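Local coordinates for protein COG3291: FOG: PKD repeat (Clostridium thermocellum, PDB 1WMX) that probably binds cellulose as the family 30 carbohydrate-binding module of CelJ, a large multidomain protein likely to act as a cellulase, at residues L87-K92 against V136-R141; G97-I102 against V122-V127; V11-D16 against S173-T178; S66-R71 against T156-S161. One frame throughout, in Å; residues are numbered along the deposited sequence.

Contact 1 of 4, residues L87-K92 against V136-R141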
# COMPACT_ATOMS: atom_id res chain seq x y z
N LEU B 87 3.11 -19.69 4.34
CA LEU B 87 2.05 -19.06 5.11
C LEU B 87 0.97 -20.10 5.05
O LEU B 87 0.43 -20.37 3.98
CB LEU B 87 1.58 -17.74 4.46
CG LEU B 87 0.16 -17.33 4.88
CD1 LEU B 87 0.12 -16.89 6.35
CD2 LEU B 87 -0.37 -16.17 4.02
N GLU B 88 0.66 -20.70 6.16
CA GLU B 88 -0.35 -21.76 6.16
C GLU B 88 -1.56 -21.37 6.99
O GLU B 88 -1.46 -20.59 7.94
CB GLU B 88 0.25 -23.05 6.69
CG GLU B 88 1.55 -23.44 5.98
CD GLU B 88 2.06 -24.81 6.38
OE1 GLU B 88 3.30 -25.07 6.29
OE2 GLU B 88 1.24 -25.69 6.81
N PHE B 89 -2.68 -21.94 6.60
CA PHE B 89 -3.97 -21.71 7.26
C PHE B 89 -5.04 -22.60 6.62
O PHE B 89 -4.87 -23.12 5.52
CB PHE B 89 -4.36 -20.23 7.10
CG PHE B 89 -4.50 -19.78 5.64
CD1 PHE B 89 -5.70 -19.98 4.95
CD2 PHE B 89 -3.43 -19.17 4.98
CE1 PHE B 89 -5.82 -19.57 3.62
CE2 PHE B 89 -3.55 -18.76 3.65
CZ PHE B 89 -4.75 -18.97 2.97
N ASP B 90 -6.13 -22.78 7.33
CA ASP B 90 -7.26 -23.54 6.82
C ASP B 90 -8.33 -22.52 6.54
O ASP B 90 -8.43 -21.52 7.24
CB ASP B 90 -7.75 -24.56 7.83
CG ASP B 90 -6.67 -25.54 8.21
OD1 ASP B 90 -6.18 -25.49 9.38
OD2 ASP B 90 -6.27 -26.39 7.35
N ILE B 91 -9.12 -22.78 5.52
CA ILE B 91 -10.19 -21.84 5.14
C ILE B 91 -11.36 -22.60 4.52
O ILE B 91 -11.22 -23.73 4.06
CB ILE B 91 -9.64 -20.84 4.12
CG1 ILE B 91 -10.68 -19.75 3.78
CG2 ILE B 91 -9.23 -21.54 2.82
CD1 ILE B 91 -10.18 -18.71 2.77
N LYS B 92 -12.50 -21.93 4.51
CA LYS B 92 -13.75 -22.44 3.93
C LYS B 92 -14.67 -21.25 3.72
O LYS B 92 -14.76 -20.37 4.57
CB LYS B 92 -14.38 -23.49 4.85
CG LYS B 92 -15.30 -22.93 5.91
CD LYS B 92 -16.11 -24.03 6.60
CE LYS B 92 -17.11 -23.48 7.60
NZ LYS B 92 -17.93 -24.54 8.22
N VAL B 136 -4.41 -24.65 3.14
CA VAL B 136 -3.64 -24.09 2.02
C VAL B 136 -2.27 -23.60 2.50
O VAL B 136 -2.09 -23.17 3.65
CB VAL B 136 -4.42 -22.93 1.37
CG1 VAL B 136 -5.67 -22.56 2.17
CG2 VAL B 136 -3.57 -21.67 1.21
N LYS B 137 -1.31 -23.70 1.61
CA LYS B 137 0.06 -23.28 1.89
C LYS B 137 0.53 -22.32 0.80
O LYS B 137 0.58 -22.68 -0.37
CB LYS B 137 1.00 -24.50 1.94
CG LYS B 137 0.55 -25.57 2.94
CD LYS B 137 1.71 -26.42 3.45
CE LYS B 137 2.48 -27.12 2.33
NZ LYS B 137 3.59 -27.94 2.85
N ILE B 138 0.63 -21.01 1.20
CA ILE B 138 1.27 -20.04 0.30
C ILE B 138 2.75 -19.99 0.64
O ILE B 138 3.14 -19.81 1.80
CB ILE B 138 0.59 -18.70 0.47
CG1 ILE B 138 -0.90 -18.79 0.13
CG2 ILE B 138 1.19 -17.61 -0.42
CD1 ILE B 138 -1.65 -17.48 0.32
N PRO B 139 3.76 -20.10 -0.05
CA PRO B 139 5.21 -20.02 -0.09
C PRO B 139 5.70 -18.55 -0.13
O PRO B 139 5.53 -17.83 -1.14
CB PRO B 139 5.63 -20.81 -1.27
CG PRO B 139 4.37 -21.19 -2.04
CD PRO B 139 3.17 -20.67 -1.33
N LEU B 140 6.14 -18.44 0.79
CA LEU B 140 6.84 -17.16 1.06
C LEU B 140 7.67 -16.72 -0.14
O LEU B 140 7.59 -15.56 -0.58
CB LEU B 140 7.78 -17.33 2.27
CG LEU B 140 7.05 -17.56 3.60
CD1 LEU B 140 7.91 -17.24 4.83
CD2 LEU B 140 5.79 -16.70 3.75
N ARG B 141 8.62 -17.52 -0.60
CA ARG B 141 9.51 -17.06 -1.68
C ARG B 141 8.66 -16.55 -2.86
O ARG B 141 9.06 -15.63 -3.59
CB ARG B 141 10.47 -18.26 -2.15
CG ARG B 141 9.70 -19.50 -2.71
CD ARG B 141 10.47 -20.88 -2.98
NE ARG B 141 10.45 -21.80 -1.92
CZ ARG B 141 9.67 -22.70 -1.32
NH1 ARG B 141 8.45 -23.16 -1.70
NH2 ARG B 141 10.10 -23.14 -0.14
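Val-136 sets its two methyls tightly against the ring of Phe-89, CG1 only 3.3 Å from CE1 and CG2 close to CZ, the two side chains crossing obliquely. The nearly eclipsed torsion of Val-136 (chi1 8°) leaves the detail of this fit doubtful. Phe-89 holds CG between its backbone N and carbonyl carbon (chi1 60°), with the end of the ring reaching toward Val-136; the carbonyl O of Val-136 lies over one ring face, and Ile-138 CD1 touches the edge near the ring plane, 4.0 Å from CE2. The same Ile-138 CD1 meets Leu-87 CD2 at 4.1 Å, two aliphatic chains side by side and pointing the same way. Ile-91 adds its CG2 to Val-136 CG1. On the other side of the sheet Glu-88 and Lys-137 also run side by side, the carboxylate carbon CD of Glu-88 3.4 Å from the Lys-137 methylene CD. Their charged ends stay beyond salt-bridge range: OE1 of Glu-88 is hydrogen-bonded to Thr-178, and Lys-137 makes a cation-pi contact with Tyr-86. Between the two faces, paired backbone bonds join Leu-87 with Ile-138 and Phe-89 with Val-136. Strand 86-93 lies between strands 134-139 and 168-178, antiparallel to both, within one sheet of a beta-sandwich, and the face carrying Leu-87, Phe-89 and Ile-138 packs on Ile-102 of strand 101-106.

Contact 2 of 4, residues G97-I102 against V122-V127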
# COMPACT_ATOMS: atom_id res chain seq x y z
N GLY B 97 -15.70 -20.27 -3.89
CA GLY B 97 -15.13 -19.48 -4.97
C GLY B 97 -14.80 -18.06 -4.52
O GLY B 97 -14.47 -17.20 -5.34
N GLU B 98 -14.89 -17.82 -3.22
CA GLU B 98 -14.55 -16.50 -2.67
C GLU B 98 -13.09 -16.21 -3.03
O GLU B 98 -12.26 -17.13 -3.05
CB GLU B 98 -14.68 -16.47 -1.13
CG GLU B 98 -16.11 -16.61 -0.62
CD GLU B 98 -16.57 -18.05 -0.54
OE1 GLU B 98 -17.75 -18.30 -0.13
OE2 GLU B 98 -15.77 -18.99 -0.88
N ASP B 99 -12.79 -14.96 -3.31
CA ASP B 99 -11.41 -14.58 -3.66
C ASP B 99 -11.12 -13.16 -3.17
O ASP B 99 -12.01 -12.31 -3.11
CB ASP B 99 -11.23 -14.67 -5.17
CG ASP B 99 -9.77 -14.54 -5.58
OD1 ASP B 99 -8.89 -15.19 -4.94
OD2 ASP B 99 -9.46 -13.79 -6.55
N PHE B 100 -9.86 -12.93 -2.83
CA PHE B 100 -9.41 -11.62 -2.34
C PHE B 100 -7.88 -11.58 -2.31
O PHE B 100 -7.20 -12.59 -2.53
CB PHE B 100 -9.97 -11.38 -0.93
CG PHE B 100 -9.73 -12.55 0.02
CD1 PHE B 100 -8.49 -12.71 0.63
CD2 PHE B 100 -10.76 -13.46 0.29
CE1 PHE B 100 -8.26 -13.79 1.49
CE2 PHE B 100 -10.53 -14.54 1.15
CZ PHE B 100 -9.28 -14.70 1.75
N VAL B 101 -7.35 -10.40 -2.06
CA VAL B 101 -5.89 -10.21 -2.02
C VAL B 101 -5.33 -10.63 -0.66
O VAL B 101 -5.92 -10.38 0.38
CB VAL B 101 -5.53 -8.76 -2.26
CG1 VAL B 101 -4.01 -8.56 -2.28
CG2 VAL B 101 -6.09 -8.27 -3.59
N ILE B 102 -4.17 -11.26 -0.70
CA ILE B 102 -3.50 -11.72 0.52
C ILE B 102 -2.00 -11.51 0.36
O ILE B 102 -1.43 -11.77 -0.71
CB ILE B 102 -3.80 -13.21 0.77
CG1 ILE B 102 -3.12 -13.71 2.05
CG2 ILE B 102 -3.32 -14.08 -0.39
CD1 ILE B 102 -3.62 -15.08 2.53
N VAL B 122 -3.23 -13.20 -5.13
CA VAL B 122 -4.64 -13.54 -4.90
C VAL B 122 -4.69 -14.95 -4.34
O VAL B 122 -3.94 -15.83 -4.77
CB VAL B 122 -5.44 -13.44 -6.19
CG1 VAL B 122 -5.42 -12.01 -6.74
CG2 VAL B 122 -4.90 -14.37 -7.28
N ILE B 123 -5.56 -15.16 -3.39
CA ILE B 123 -5.65 -16.46 -2.74
C ILE B 123 -6.08 -17.57 -3.72
O ILE B 123 -5.73 -18.75 -3.54
CB ILE B 123 -6.63 -16.41 -1.58
CG1 ILE B 123 -6.58 -17.71 -0.77
CG2 ILE B 123 -8.06 -16.17 -2.05
CD1 ILE B 123 -7.26 -17.63 0.58
N SER B 124 -6.81 -17.19 -4.76
CA SER B 124 -7.30 -18.16 -5.76
C SER B 124 -6.13 -18.89 -6.45
O SER B 124 -6.29 -20.00 -6.97
CB SER B 124 -8.14 -17.45 -6.83
OG SER B 124 -7.43 -16.36 -7.40
N ASN B 125 -4.96 -18.26 -6.42
CA ASN B 125 -3.75 -18.83 -7.03
C ASN B 125 -3.20 -20.00 -6.23
O ASN B 125 -2.28 -20.69 -6.67
CB ASN B 125 -2.64 -17.78 -7.12
CG ASN B 125 -2.88 -16.80 -8.24
OD1 ASN B 125 -2.11 -15.84 -8.39
ND2 ASN B 125 -3.91 -17.00 -9.04
N TYR B 126 -3.75 -20.22 -5.05
CA TYR B 126 -3.24 -21.30 -4.21
C TYR B 126 -4.35 -22.21 -3.68
O TYR B 126 -4.07 -23.23 -3.05
CB TYR B 126 -2.47 -20.69 -3.04
CG TYR B 126 -1.20 -19.99 -3.53
CD1 TYR B 126 -0.06 -20.74 -3.83
CD2 TYR B 126 -1.18 -18.61 -3.68
CE1 TYR B 126 1.10 -20.11 -4.28
CE2 TYR B 126 -0.02 -17.97 -4.14
CZ TYR B 126 1.12 -18.73 -4.44
OH TYR B 126 2.25 -18.11 -4.89
N VAL B 127 -5.58 -21.85 -3.95
CA VAL B 127 -6.72 -22.65 -3.51
C VAL B 127 -7.99 -22.20 -4.22
O VAL B 127 -8.05 -21.10 -4.76
CB VAL B 127 -6.93 -22.50 -2.00
CG1 VAL B 127 -7.36 -21.08 -1.62
CG2 VAL B 127 -8.00 -23.47 -1.47
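Asp-99 receives the backbone N-H of Ser-124 on OD1 at 2.9 Å, a bent bond (133° at the hydrogen) that meets the oxygen nearly along its C-O axis. The second link, from Ile-123 N to Phe-100 O at 3.2 Å, is nearly straight. Together they fasten a 3-10 turn, residues 123-125, to the start of strand 101-106 in a beta-sandwich domain; the turn follows directly on the edge strand 118-122, whose last residue, Val-122, forms an antiparallel non-hydrogen-bonded pair with Val-101. The turn closes through Asn-125 N to Val-122 O and Tyr-126 N to Ile-123 O. Asp-99 has CG anti to its backbone N (chi1 -169°), which carries CG toward the turn, and its other oxygen, OD2, forms a salt bridge with Arg-163. One carboxylate thus ties the turn to a further loop, and the arginine would be expected to stabilise its negative charge. Outward from these bonds lies apolar packing. Ile-102 rests CG2 against Ile-123, 4.2 Å from CB. Ile-123, whose side chain points toward residues 97-102, also packs on Phe-89 and Ile-91 of strand 86-93, so it wedges between the two sheets. Its two ends treat the Phe-100 ring differently: CD1 touches the rim atom CZ at 3.7 Å, while CG2 sits over the ring centre in a CH-pi contact, 4.2 Å from the centroid and 6° off the ring normal.

Contact 3 of 4, residues V11-D16 against S173-T178. With SO4 (sulfate ion), chain C.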
# COMPACT_ATOMS: atom_id res chain seq x y z
N VAL B 11 5.57 -19.09 13.42
CA VAL B 11 5.08 -17.77 13.83
C VAL B 11 3.57 -17.86 13.68
O VAL B 11 3.05 -17.87 12.57
CB VAL B 11 5.65 -16.65 12.94
CG1 VAL B 11 5.05 -15.31 13.34
CG2 VAL B 11 7.17 -16.60 13.09
N GLN B 12 2.92 -17.92 14.75
CA GLN B 12 1.50 -18.07 14.79
C GLN B 12 0.81 -16.70 14.67
O GLN B 12 1.14 -15.77 15.41
CB GLN B 12 1.23 -18.69 16.05
CG GLN B 12 -0.22 -18.94 16.17
CD GLN B 12 -0.63 -20.29 15.61
OE1 GLN B 12 0.08 -21.28 15.81
NE2 GLN B 12 -1.75 -20.38 14.91
N ILE B 13 -0.11 -16.55 13.71
CA ILE B 13 -0.78 -15.27 13.50
C ILE B 13 -2.17 -15.30 14.15
O ILE B 13 -2.60 -14.31 14.75
CB ILE B 13 -0.86 -14.95 11.99
CG1 ILE B 13 0.55 -14.81 11.43
CG2 ILE B 13 -1.63 -13.64 11.78
CD1 ILE B 13 0.61 -14.62 9.92
N PHE B 14 -2.86 -16.43 14.02
CA PHE B 14 -4.17 -16.59 14.62
C PHE B 14 -4.33 -18.02 15.09
O PHE B 14 -3.96 -18.96 14.39
CB PHE B 14 -5.30 -16.32 13.63
CG PHE B 14 -6.65 -16.78 14.14
CD1 PHE B 14 -7.27 -16.13 15.20
CD2 PHE B 14 -7.25 -17.92 13.61
CE1 PHE B 14 -8.48 -16.61 15.73
CE2 PHE B 14 -8.46 -18.41 14.14
CZ PHE B 14 -9.07 -17.76 15.20
N LYS B 15 -4.91 -18.18 16.27
CA LYS B 15 -5.15 -19.50 16.81
C LYS B 15 -6.57 -19.62 17.38
O LYS B 15 -7.39 -20.38 16.86
CB LYS B 15 -4.12 -19.83 17.89
CG LYS B 15 -4.33 -21.20 18.51
CD LYS B 15 -3.09 -21.67 19.25
CE LYS B 15 -3.26 -23.10 19.76
NZ LYS B 15 -2.00 -23.63 20.36
N ASP B 16 -6.86 -18.84 18.41
CA ASP B 16 -8.17 -18.92 19.02
C ASP B 16 -8.74 -17.60 19.56
O ASP B 16 -9.88 -17.57 20.01
CB ASP B 16 -8.12 -19.93 20.16
CG ASP B 16 -7.11 -19.54 21.23
OD1 ASP B 16 -6.98 -20.28 22.23
OD2 ASP B 16 -6.43 -18.49 21.06
N SER B 173 -8.45 -20.51 10.04
CA SER B 173 -8.09 -21.29 11.20
C SER B 173 -6.60 -21.56 11.17
O SER B 173 -6.00 -21.64 10.10
CB SER B 173 -8.86 -22.63 11.20
OG SER B 173 -8.46 -23.44 12.29
N ASP B 174 -5.99 -21.66 12.34
CA ASP B 174 -4.57 -21.97 12.45
C ASP B 174 -3.70 -21.22 11.45
O ASP B 174 -2.97 -21.84 10.66
CB ASP B 174 -4.38 -23.49 12.24
CG ASP B 174 -3.07 -24.00 12.80
OD1 ASP B 174 -2.68 -25.14 12.45
OD2 ASP B 174 -2.43 -23.29 13.59
N ILE B 175 -3.75 -19.89 11.47
CA ILE B 175 -2.94 -19.10 10.56
C ILE B 175 -1.52 -18.94 11.12
O ILE B 175 -1.33 -18.44 12.23
CB ILE B 175 -3.53 -17.68 10.34
CG1 ILE B 175 -4.98 -17.77 9.86
CG2 ILE B 175 -2.70 -16.94 9.29
CD1 ILE B 175 -5.66 -16.42 9.74
N LYS B 176 -0.52 -19.38 10.36
CA LYS B 176 0.86 -19.24 10.81
C LYS B 176 1.93 -19.29 9.73
O LYS B 176 1.66 -19.57 8.56
CB LYS B 176 1.18 -20.24 11.92
CG LYS B 176 0.61 -21.62 11.74
CD LYS B 176 1.30 -22.39 10.66
CE LYS B 176 0.71 -23.79 10.58
NZ LYS B 176 0.83 -24.49 11.89
N ILE B 177 3.16 -18.98 10.13
CA ILE B 177 4.30 -18.96 9.24
C ILE B 177 5.23 -20.12 9.61
O ILE B 177 5.65 -20.23 10.76
CB ILE B 177 5.13 -17.65 9.39
CG1 ILE B 177 4.21 -16.43 9.34
CG2 ILE B 177 6.20 -17.59 8.31
CD1 ILE B 177 3.75 -16.01 7.96
N THR B 178 5.54 -20.97 8.64
CA THR B 178 6.44 -22.09 8.87
C THR B 178 7.75 -21.83 8.13
O THR B 178 7.77 -21.12 7.12
CB THR B 178 5.82 -23.43 8.39
OG1 THR B 178 5.41 -23.32 7.03
CG2 THR B 178 4.62 -23.79 9.26
S SO4 C . 4.46 -16.42 17.98
O1 SO4 C . 3.74 -15.40 17.19
O2 SO4 C . 4.11 -17.76 17.48
O3 SO4 C . 4.07 -16.31 19.40
O4 SO4 C . 5.91 -16.19 17.85
O HOH W 1 -7.10 -21.99 14.95
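Phe-14 turns the edge of its ring to the partner strand, where Ser-173 CA and Ile-175 CG1 lie near the ring plane; over one face, offset toward the rim, sits the backbone N of Asp-16. The amide of Gln-12 and the carboxylate of Asp-174 are nearly coplanar, 13° apart, and NE2 of Gln-12 donates to OD2 of Asp-174 at 3.3 Å, almost straight. The same NE2 donates to Phe-14 O at 2.7 Å from above the carbonyl plane. Val-11 and Ile-177 exchange two regular backbone bonds. Between Gln-12 and Phe-14 the register slips by one, a beta bulge in which a single acceptor, Ile-175 O, takes both Ile-13 N (2.7 Å) and Phe-14 N (3.1 Å). Ile-13 points toward the partner strand, its CB 3.8 Å from Ile-175 CG2 and its CD1 4.0 Å from Ile-177 CD1. A water bridges Lys-15 O and Asp-174 N, and a sulfate, probably from the crystallisation liquor, accepts from Gln-12 N. Strand 11-14 borders strand 168-178, which also pairs with strand 86-93; Phe-14 and Ile-175 pack on Leu-51 of strand 48-55, and Ile-13 crosses to Leu-158 in strand 155-161.

Contact 4 of 4, residues S66-R71 against T156-S161. With SO4 (sulfate ion), chain C.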
# COMPACT_ATOMS: atom_id res chain seq x y z
N SER B 66 -7.63 -5.70 5.78
CA SER B 66 -7.50 -6.31 7.09
C SER B 66 -6.03 -6.51 7.39
O SER B 66 -5.34 -7.21 6.66
CB SER B 66 -8.21 -7.66 7.15
OG SER B 66 -8.06 -8.23 8.44
N LEU B 67 -5.54 -5.88 8.46
CA LEU B 67 -4.14 -6.02 8.85
C LEU B 67 -4.04 -6.83 10.14
O LEU B 67 -4.64 -6.47 11.15
CB LEU B 67 -3.48 -4.65 9.04
CG LEU B 67 -3.43 -3.71 7.82
CD1 LEU B 67 -3.07 -2.31 8.25
CD2 LEU B 67 -2.43 -4.23 6.81
N LEU B 68 -3.31 -7.93 10.10
CA LEU B 68 -3.12 -8.78 11.27
C LEU B 68 -1.64 -8.74 11.65
O LEU B 68 -0.79 -9.29 10.96
CB LEU B 68 -3.55 -10.21 10.95
CG LEU B 68 -4.99 -10.40 10.46
CD1 LEU B 68 -5.20 -11.84 10.05
CD2 LEU B 68 -5.98 -9.99 11.56
N THR B 69 -1.33 -8.08 12.76
CA THR B 69 0.05 -7.94 13.20
C THR B 69 0.69 -9.24 13.67
O THR B 69 0.01 -10.15 14.16
CB THR B 69 0.17 -6.91 14.34
OG1 THR B 69 -0.57 -7.38 15.47
CG2 THR B 69 -0.40 -5.55 13.93
N LEU B 70 2.01 -9.32 13.51
CA LEU B 70 2.78 -10.49 13.92
C LEU B 70 3.37 -10.21 15.30
O LEU B 70 3.57 -11.12 16.08
CB LEU B 70 3.91 -10.76 12.93
CG LEU B 70 3.59 -11.45 11.60
CD1 LEU B 70 2.43 -10.77 10.91
CD2 LEU B 70 4.83 -11.43 10.73
N ARG B 71 3.64 -8.94 15.57
CA ARG B 71 4.23 -8.51 16.83
C ARG B 71 3.63 -7.20 17.35
O ARG B 71 4.37 -6.30 17.76
CB ARG B 71 5.74 -8.36 16.68
CG ARG B 71 6.51 -9.68 16.57
CD ARG B 71 6.52 -10.40 17.91
NE ARG B 71 7.34 -11.62 17.89
CZ ARG B 71 6.92 -12.80 17.46
NH1 ARG B 71 5.69 -12.96 17.01
NH2 ARG B 71 7.74 -13.84 17.50
N THR B 156 5.59 -6.46 9.45
CA THR B 156 4.69 -6.14 10.56
C THR B 156 3.36 -6.87 10.52
O THR B 156 2.89 -7.32 11.55
CB THR B 156 4.34 -4.62 10.62
OG1 THR B 156 3.70 -4.22 9.40
CG2 THR B 156 5.58 -3.79 10.88
N CYS B 157 2.82 -7.03 9.26
CA CYS B 157 1.49 -7.62 9.23
C CYS B 157 1.26 -8.46 8.01
O CYS B 157 1.98 -8.41 7.03
CB CYS B 157 0.36 -6.55 9.17
SG CYS B 157 0.55 -5.13 10.34
N LEU B 158 0.37 -9.20 8.21
CA LEU B 158 -0.28 -9.99 7.18
C LEU B 158 -1.43 -9.15 6.71
O LEU B 158 -1.97 -8.34 7.50
CB LEU B 158 -0.69 -11.33 7.81
CG LEU B 158 -1.80 -12.06 7.06
CD1 LEU B 158 -1.37 -12.58 5.69
CD2 LEU B 158 -2.31 -13.28 7.83
N VAL B 159 -1.77 -9.34 5.45
CA VAL B 159 -2.82 -8.53 4.84
C VAL B 159 -3.80 -9.36 4.00
O VAL B 159 -3.41 -10.13 3.12
CB VAL B 159 -2.15 -7.48 3.95
CG1 VAL B 159 -3.02 -6.24 3.75
CG2 VAL B 159 -0.82 -6.97 4.52
N PHE B 160 -5.08 -8.84 4.17
CA PHE B 160 -6.21 -9.34 3.37
C PHE B 160 -6.73 -8.05 2.74
O PHE B 160 -6.74 -7.01 3.39
CB PHE B 160 -7.32 -9.96 4.23
CG PHE B 160 -6.91 -11.20 4.96
CD1 PHE B 160 -7.53 -11.55 6.16
CD2 PHE B 160 -5.88 -12.01 4.48
CE1 PHE B 160 -7.13 -12.69 6.87
CE2 PHE B 160 -5.48 -13.14 5.18
CZ PHE B 160 -6.11 -13.48 6.38
N SER B 161 -7.18 -8.12 1.49
CA SER B 161 -7.66 -6.92 0.84
C SER B 161 -8.60 -7.20 -0.33
O SER B 161 -8.60 -8.29 -0.92
CB SER B 161 -6.45 -6.10 0.37
OG SER B 161 -6.86 -4.83 -0.07
S SO4 C . 4.46 -16.42 17.98
O1 SO4 C . 3.74 -15.40 17.19
O2 SO4 C . 4.11 -17.76 17.48
O3 SO4 C . 4.07 -16.31 19.40
O4 SO4 C . 5.91 -16.19 17.85
O HOH W 2 3.50 -6.41 14.06
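Strands 66-69 and 156-161 run antiparallel, their axes 4.4 Å apart at closest and their directions 148° apart, a marked twist. Ser-66 with Phe-160 and Leu-68 with Leu-158 are the hydrogen-bonded pairs, each joined by two N-H...O bonds; Leu-67 with Val-159 and Thr-69 with Cys-157 are the non-hydrogen-bonded ones. Past the strand end Leu-70 N still reaches Thr-156 O at 2.9 Å. The same oxygen takes a water that links it to Arg-71 N, and Thr-156 and Cys-157 form a classic bulge opposite Arg-105. On the face turned to the other sheet, Leu-68 uses one methyl, CD1, for two partners: CD2 of Leu-158 at 3.9 Å, side by side with it, and CE1 of Phe-160 at 3.8 Å. Ser-66 CB meets Phe-160 CB, and its hydroxyl is hydrogen-bonded to that of Ser-23. On the opposite face Leu-67 CD2 packs on Val-159 CG1 at 3.7 Å, and Thr-69 presents CG2, anti to its carbonyl carbon, to Cys-157 SG at 3.7 Å; Leu-67 further touches Tyr-113 of the second subunit. Arg-71 NH1 donates to Leu-70 O and to sulfate O1, and NH2 to sulfate O4. The chemistry therefore divides: Leu-68, Leu-158 and Phe-160 supply the sandwich core, while beyond the strand end the exposed guanidinium, with Gln-12 N, holds a sulfate probably from the crystallisation liquor.

How the contacts relate
Contacts 1 and 3 share one sheet, where strands 86-93 and 168-178 are neighbours and Glu-88 N lies 2.8 Å from Lys-176 O; contacts 2 and 4 share the other, with Val-101 N 2.7 Å from Ser-161 O. Between the sheets the four meet in one apolar core: Leu-87 CD2 of contact 1 lies 3.7 Å from Ile-102 CD1 of contact 2, and Ile-13 CG2 of contact 3 lies 4.0 Å from Leu-68 CB of contact 4. Centres of contacts 1 and 2, and of 1 and 3, are about 10 Å apart, whereas contacts 2 and 3, with centres about 18 Å apart, do not touch. Contacts 3 and 4 also share the sulfate.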